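Local coordinates for protein orotidine 5'-phosphate decarboxylase (Pyrococcus horikoshii, PDB 2CZD) that probably catalyses the decarboxylation of orotidine 5'-monophosphate to uridine 5'-monophosphate, the last step of de novo UMP biosynthesis, as a homodimer, at residues Ala14-Ser26 and Ile188-Tyr202. Residues are numbered along the deposited sequence; the frame is centred on the assembly and turned at random.
Sequences AIKIAKSVKDYIS and IYNAPNPREAAKAIY
Just beyond helix 11-21, the Tyr24 ring lies against helix 194-205 with Lys199 CB over its centre in a CH-pi contact, 3.7 Å from the centroid and almost on the ring normal. The ring edge meets the face of Tyr202 in a T-shaped stack, planes 67° apart. At another edge sits the guanidinium of Arg195, which turns its own face to Tyr24 CE1 and gives a weak, bent hydrogen bond from NH2 to Tyr24 OH. Because its CG swings opposite the backbone N (chi1 -177°) and the chain runs extended to NE, Arg195 passes the Ser20 carbonyl and forms a salt bridge with Asp23 OD1, 3.1 Å from Arg195 NH1, on that oxygen's anti lone pair. An alanine in place of Tyr24 is likely to leave the Tyr202 face and the Lys199 methylenes without their aromatic partner and Arg195 freer to swing. Deeper in, Val21 is a knob among Ile188, Pro194, Arg195 and Ala198, its CG1 3.7 Å from Pro194 CB, while a water bridges Ser20 OG and Arg195 N. Behind these, Asn193 OD1 caps helix 194-205 through Glu196 N, and Asp203 holds Lys199 NZ in a salt bridge. Helix segments 14-21 and 194-202 cross at -45°; helices 11-21 and 194-205, the first and last of the chain, thus pack side by side outside strand 2-5, closing the ring of helices around the TIM barrel.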
loop_
_atom_site.group_PDB
_atom_site.type_symbol
_atom_site.label_atom_id
_atom_site.label_comp_id
_atom_site.label_asym_id
_atom_site.label_seq_id
_atom_site.Cartn_x
_atom_site.Cartn_y
_atom_site.Cartn_z
ATOM N N ALA B 14 -4.227 12.484 -19.167
ATOM C CA ALA B 14 -4.935 11.284 -18.721
ATOM C C ALA B 14 -6.444 11.412 -18.930
ATOM O O ALA B 14 -7.095 10.480 -19.406
ATOM C CB ALA B 14 -4.632 11.017 -17.259
ATOM N N ILE B 15 -6.998 12.570 -18.576
ATOM C CA ILE B 15 -8.426 12.816 -18.714
ATOM C C ILE B 15 -8.835 12.811 -20.185
ATOM O O ILE B 15 -9.870 12.248 -20.542
ATOM C CB ILE B 15 -8.810 14.159 -18.046
ATOM C CG1 ILE B 15 -8.617 14.039 -16.532
ATOM C CG2 ILE B 15 -10.238 14.534 -18.377
ATOM C CD1 ILE B 15 -8.845 15.342 -15.786
ATOM N N LYS B 16 -8.011 13.421 -21.035
ATOM C CA LYS B 16 -8.289 13.468 -22.467
ATOM C C LYS B 16 -8.307 12.070 -23.062
ATOM O O LYS B 16 -9.186 11.737 -23.849
ATOM C CB LYS B 16 -7.242 14.316 -23.191
ATOM C CG LYS B 16 -7.384 15.806 -22.929
ATOM C CD LYS B 16 -6.443 16.622 -23.802
ATOM C CE LYS B 16 -6.691 18.127 -23.627
ATOM N NZ LYS B 16 -6.476 18.555 -22.215
ATOM N N ILE B 17 -7.337 11.252 -22.673
ATOM C CA ILE B 17 -7.272 9.884 -23.177
ATOM C C ILE B 17 -8.472 9.069 -22.695
ATOM O O ILE B 17 -9.097 8.351 -23.474
ATOM C CB ILE B 17 -5.947 9.201 -22.745
ATOM C CG1 ILE B 17 -4.770 9.870 -23.462
ATOM C CG2 ILE B 17 -5.978 7.717 -23.063
ATOM C CD1 ILE B 17 -3.411 9.384 -23.007
ATOM N N ALA B 18 -8.817 9.188 -21.416
ATOM C CA ALA B 18 -9.953 8.436 -20.898
ATOM C C ALA B 18 -11.249 8.805 -21.620
ATOM O O ALA B 18 -12.060 7.939 -21.939
ATOM C CB ALA B 18 -10.095 8.663 -19.380
ATOM N N LYS B 19 -11.443 10.094 -21.881
ATOM C CA LYS B 19 -12.650 10.533 -22.563
ATOM C C LYS B 19 -12.706 9.986 -23.985
ATOM O O LYS B 19 -13.772 9.616 -24.481
ATOM C CB LYS B 19 -12.706 12.068 -22.600
ATOM C CG LYS B 19 -14.077 12.611 -22.972
ATOM C CD LYS B 19 -14.394 12.422 -24.459
ATOM C CE LYS B 19 -15.888 12.206 -24.677
ATOM N NZ LYS B 19 -16.336 10.917 -24.028
ATOM N N SER B 20 -11.552 9.923 -24.632
ATOM C CA SER B 20 -11.498 9.446 -26.007
ATOM C C SER B 20 -11.785 7.958 -26.161
ATOM O O SER B 20 -12.342 7.525 -27.168
ATOM C CB SER B 20 -10.131 9.762 -26.617
ATOM O OG SER B 20 -10.092 9.369 -27.977
ATOM N N VAL B 21 -11.412 7.162 -25.166
ATOM C CA VAL B 21 -11.635 5.724 -25.278
ATOM C C VAL B 21 -12.858 5.210 -24.518
ATOM O O VAL B 21 -13.162 4.025 -24.566
ATOM C CB VAL B 21 -10.396 4.940 -24.783
ATOM C CG1 VAL B 21 -9.129 5.421 -25.515
ATOM C CG2 VAL B 21 -10.253 5.101 -23.268
ATOM N N LYS B 22 -13.567 6.114 -23.837
ATOM C CA LYS B 22 -14.739 5.734 -23.052
ATOM C C LYS B 22 -15.676 4.725 -23.705
ATOM O O LYS B 22 -16.167 3.809 -23.042
ATOM C CB LYS B 22 -15.547 6.982 -22.683
ATOM C CG LYS B 22 -16.834 6.656 -21.943
ATOM C CD LYS B 22 -17.570 7.920 -21.555
ATOM C CE LYS B 22 -18.905 7.591 -20.894
ATOM N NZ LYS B 22 -19.664 8.843 -20.598
ATOM N N ASP B 23 -15.942 4.892 -24.999
ATOM C CA ASP B 23 -16.849 3.994 -25.703
ATOM C C ASP B 23 -16.443 2.523 -25.685
ATOM O O ASP B 23 -17.296 1.632 -25.769
ATOM C CB ASP B 23 -17.014 4.447 -27.165
ATOM C CG ASP B 23 -17.814 5.743 -27.295
ATOM O OD1 ASP B 23 -17.911 6.267 -28.421
ATOM O OD2 ASP B 23 -18.352 6.241 -26.282
ATOM N N TYR B 24 -15.145 2.267 -25.550
ATOM C CA TYR B 24 -14.672 0.898 -25.576
ATOM C C TYR B 24 -14.090 0.323 -24.300
ATOM O O TYR B 24 -13.469 -0.730 -24.356
ATOM C CB TYR B 24 -13.653 0.728 -26.707
ATOM C CG TYR B 24 -14.220 1.105 -28.053
ATOM C CD1 TYR B 24 -13.923 2.333 -28.629
ATOM C CD2 TYR B 24 -15.084 0.250 -28.725
ATOM C CE1 TYR B 24 -14.475 2.707 -29.852
ATOM C CE2 TYR B 24 -15.648 0.615 -29.950
ATOM C CZ TYR B 24 -15.336 1.845 -30.507
ATOM O OH TYR B 24 -15.889 2.217 -31.720
ATOM N N ILE B 25 -14.295 0.991 -23.163
ATOM C CA ILE B 25 -13.772 0.489 -21.889
ATOM C C ILE B 25 -14.882 0.462 -20.842
ATOM O O ILE B 25 -15.862 1.210 -20.937
ATOM C CB ILE B 25 -12.593 1.348 -21.378
ATOM C CG1 ILE B 25 -13.056 2.781 -21.123
ATOM C CG2 ILE B 25 -11.480 1.379 -22.428
ATOM C CD1 ILE B 25 -12.049 3.594 -20.292
ATOM N N SER B 26 -14.733 -0.416 -19.860
ATOM C CA SER B 26 -15.723 -0.546 -18.799
ATOM C C SER B 26 -15.316 0.129 -17.498
ATOM O O SER B 26 -16.183 0.512 -16.684
ATOM C CB SER B 26 -16.005 -2.020 -18.535
ATOM O OG SER B 26 -16.492 -2.629 -19.717
ATOM N N ILE B 188 -3.022 0.829 -25.073
ATOM C CA ILE B 188 -4.031 1.820 -25.381
ATOM C C ILE B 188 -3.567 3.253 -25.123
ATOM O O ILE B 188 -3.576 4.077 -26.042
ATOM C CB ILE B 188 -5.323 1.574 -24.567
ATOM C CG1 ILE B 188 -6.019 0.319 -25.085
ATOM C CG2 ILE B 188 -6.287 2.731 -24.729
ATOM C CD1 ILE B 188 -7.212 -0.132 -24.195
ATOM N N TYR B 189 -3.135 3.569 -23.901
ATOM C CA TYR B 189 -2.797 4.970 -23.649
ATOM C C TYR B 189 -1.620 5.570 -24.385
ATOM O O TYR B 189 -1.568 6.791 -24.542
ATOM C CB TYR B 189 -2.678 5.278 -22.140
ATOM C CG TYR B 189 -1.563 4.595 -21.378
ATOM C CD1 TYR B 189 -1.842 3.576 -20.461
ATOM C CD2 TYR B 189 -0.237 5.029 -21.497
ATOM C CE1 TYR B 189 -0.841 3.015 -19.682
ATOM C CE2 TYR B 189 0.766 4.480 -20.725
ATOM C CZ TYR B 189 0.459 3.470 -19.817
ATOM O OH TYR B 189 1.450 2.896 -19.055
ATOM N N ASN B 190 -0.685 4.737 -24.834
ATOM C CA ASN B 190 0.471 5.235 -25.578
ATOM C C ASN B 190 0.351 4.923 -27.073
ATOM O O ASN B 190 1.310 5.082 -27.830
ATOM C CB ASN B 190 1.771 4.648 -25.007
ATOM C CG ASN B 190 2.336 5.477 -23.856
ATOM O OD1 ASN B 190 3.296 5.069 -23.197
ATOM N ND2 ASN B 190 1.746 6.648 -23.613
ATOM N N ALA B 191 -0.830 4.488 -27.506
ATOM C CA ALA B 191 -1.037 4.179 -28.924
ATOM C C ALA B 191 -1.139 5.469 -29.731
ATOM O O ALA B 191 -1.463 6.522 -29.197
ATOM C CB ALA B 191 -2.322 3.354 -29.117
ATOM N N PRO B 192 -0.847 5.400 -31.036
ATOM C CA PRO B 192 -0.943 6.607 -31.869
ATOM C C PRO B 192 -2.381 7.133 -31.799
ATOM O O PRO B 192 -2.634 8.353 -31.788
ATOM C CB PRO B 192 -0.589 6.091 -33.256
ATOM C CG PRO B 192 0.417 5.010 -32.976
ATOM C CD PRO B 192 -0.209 4.289 -31.764
ATOM N N ASN B 193 -3.321 6.196 -31.754
ATOM C CA ASN B 193 -4.740 6.510 -31.657
ATOM C C ASN B 193 -5.327 5.615 -30.569
ATOM O O ASN B 193 -5.732 4.478 -30.831
ATOM C CB ASN B 193 -5.442 6.226 -32.982
ATOM C CG ASN B 193 -6.887 6.670 -32.984
ATOM O OD1 ASN B 193 -7.564 6.682 -31.944
ATOM N ND2 ASN B 193 -7.384 7.021 -34.167
ATOM N N PRO B 194 -5.368 6.115 -29.325
ATOM C CA PRO B 194 -5.920 5.310 -28.223
ATOM C C PRO B 194 -7.322 4.720 -28.464
ATOM O O PRO B 194 -7.588 3.569 -28.130
ATOM C CB PRO B 194 -5.894 6.280 -27.049
ATOM C CG PRO B 194 -4.690 7.136 -27.332
ATOM C CD PRO B 194 -4.811 7.389 -28.834
ATOM N N ARG B 195 -8.236 5.502 -29.031
ATOM C CA ARG B 195 -9.587 5.004 -29.262
ATOM C C ARG B 195 -9.589 3.820 -30.212
ATOM O O ARG B 195 -10.284 2.830 -29.978
ATOM C CB ARG B 195 -10.489 6.117 -29.828
ATOM C CG ARG B 195 -11.930 5.687 -30.023
ATOM C CD ARG B 195 -12.813 6.861 -30.494
ATOM N NE ARG B 195 -14.248 6.565 -30.383
ATOM C CZ ARG B 195 -14.904 5.683 -31.132
ATOM N NH1 ARG B 195 -16.209 5.489 -30.943
ATOM N NH2 ARG B 195 -14.271 4.997 -32.079
ATOM N N GLU B 196 -8.822 3.920 -31.298
ATOM C CA GLU B 196 -8.769 2.816 -32.243
ATOM C C GLU B 196 -8.081 1.589 -31.647
ATOM O O GLU B 196 -8.437 0.455 -31.970
ATOM C CB GLU B 196 -8.083 3.250 -33.542
ATOM C CG GLU B 196 -8.988 4.057 -34.449
ATOM C CD GLU B 196 -10.162 3.240 -34.959
ATOM O OE1 GLU B 196 -9.931 2.129 -35.486
ATOM O OE2 GLU B 196 -11.310 3.701 -34.838
ATOM N N ALA B 197 -7.110 1.808 -30.760
ATOM C CA ALA B 197 -6.420 0.697 -30.116
ATOM C C ALA B 197 -7.385 -0.030 -29.182
ATOM O O ALA B 197 -7.432 -1.257 -29.137
ATOM C CB ALA B 197 -5.213 1.207 -29.350
ATOM N N ALA B 198 -8.165 0.729 -28.427
ATOM C CA ALA B 198 -9.132 0.107 -27.531
ATOM C C ALA B 198 -10.191 -0.633 -28.351
ATOM O O ALA B 198 -10.585 -1.752 -28.026
ATOM C CB ALA B 198 -9.790 1.168 -26.658
ATOM N N LYS B 199 -10.658 0.007 -29.422
ATOM C CA LYS B 199 -11.651 -0.628 -30.285
ATOM C C LYS B 199 -11.157 -1.966 -30.837
ATOM O O LYS B 199 -11.910 -2.928 -30.895
ATOM C CB LYS B 199 -11.989 0.292 -31.462
ATOM C CG LYS B 199 -12.980 -0.318 -32.461
ATOM C CD LYS B 199 -13.325 0.683 -33.563
ATOM C CE LYS B 199 -14.391 0.133 -34.490
ATOM N NZ LYS B 199 -13.910 -1.077 -35.201
ATOM N N ALA B 200 -9.894 -2.028 -31.248
ATOM C CA ALA B 200 -9.363 -3.267 -31.813
ATOM C C ALA B 200 -9.419 -4.406 -30.801
ATOM O O ALA B 200 -9.792 -5.527 -31.139
ATOM C CB ALA B 200 -7.938 -3.060 -32.295
ATOM N N ILE B 201 -9.057 -4.117 -29.549
ATOM C CA ILE B 201 -9.090 -5.154 -28.518
ATOM C C ILE B 201 -10.539 -5.547 -28.214
ATOM O O ILE B 201 -10.877 -6.727 -28.151
ATOM C CB ILE B 201 -8.390 -4.659 -27.238
ATOM C CG1 ILE B 201 -6.923 -4.364 -27.577
ATOM C CG2 ILE B 201 -8.508 -5.720 -26.108
ATOM C CD1 ILE B 201 -6.170 -3.532 -26.514
ATOM N N TYR B 202 -11.388 -4.540 -28.054
ATOM C CA TYR B 202 -12.805 -4.745 -27.804
ATOM C C TYR B 202 -13.412 -5.621 -28.912
ATOM O O TYR B 202 -14.134 -6.582 -28.622
ATOM C CB TYR B 202 -13.502 -3.385 -27.726
ATOM C CG TYR B 202 -15.005 -3.458 -27.611
ATOM C CD1 TYR B 202 -15.800 -3.624 -28.743
ATOM C CD2 TYR B 202 -15.635 -3.348 -26.370
ATOM C CE1 TYR B 202 -17.191 -3.675 -28.646
ATOM C CE2 TYR B 202 -17.029 -3.402 -26.260
ATOM C CZ TYR B 202 -17.797 -3.563 -27.402
ATOM O OH TYR B 202 -19.175 -3.603 -27.309
HETATM O O HOH W 1 -8.000 8.512 -29.238
#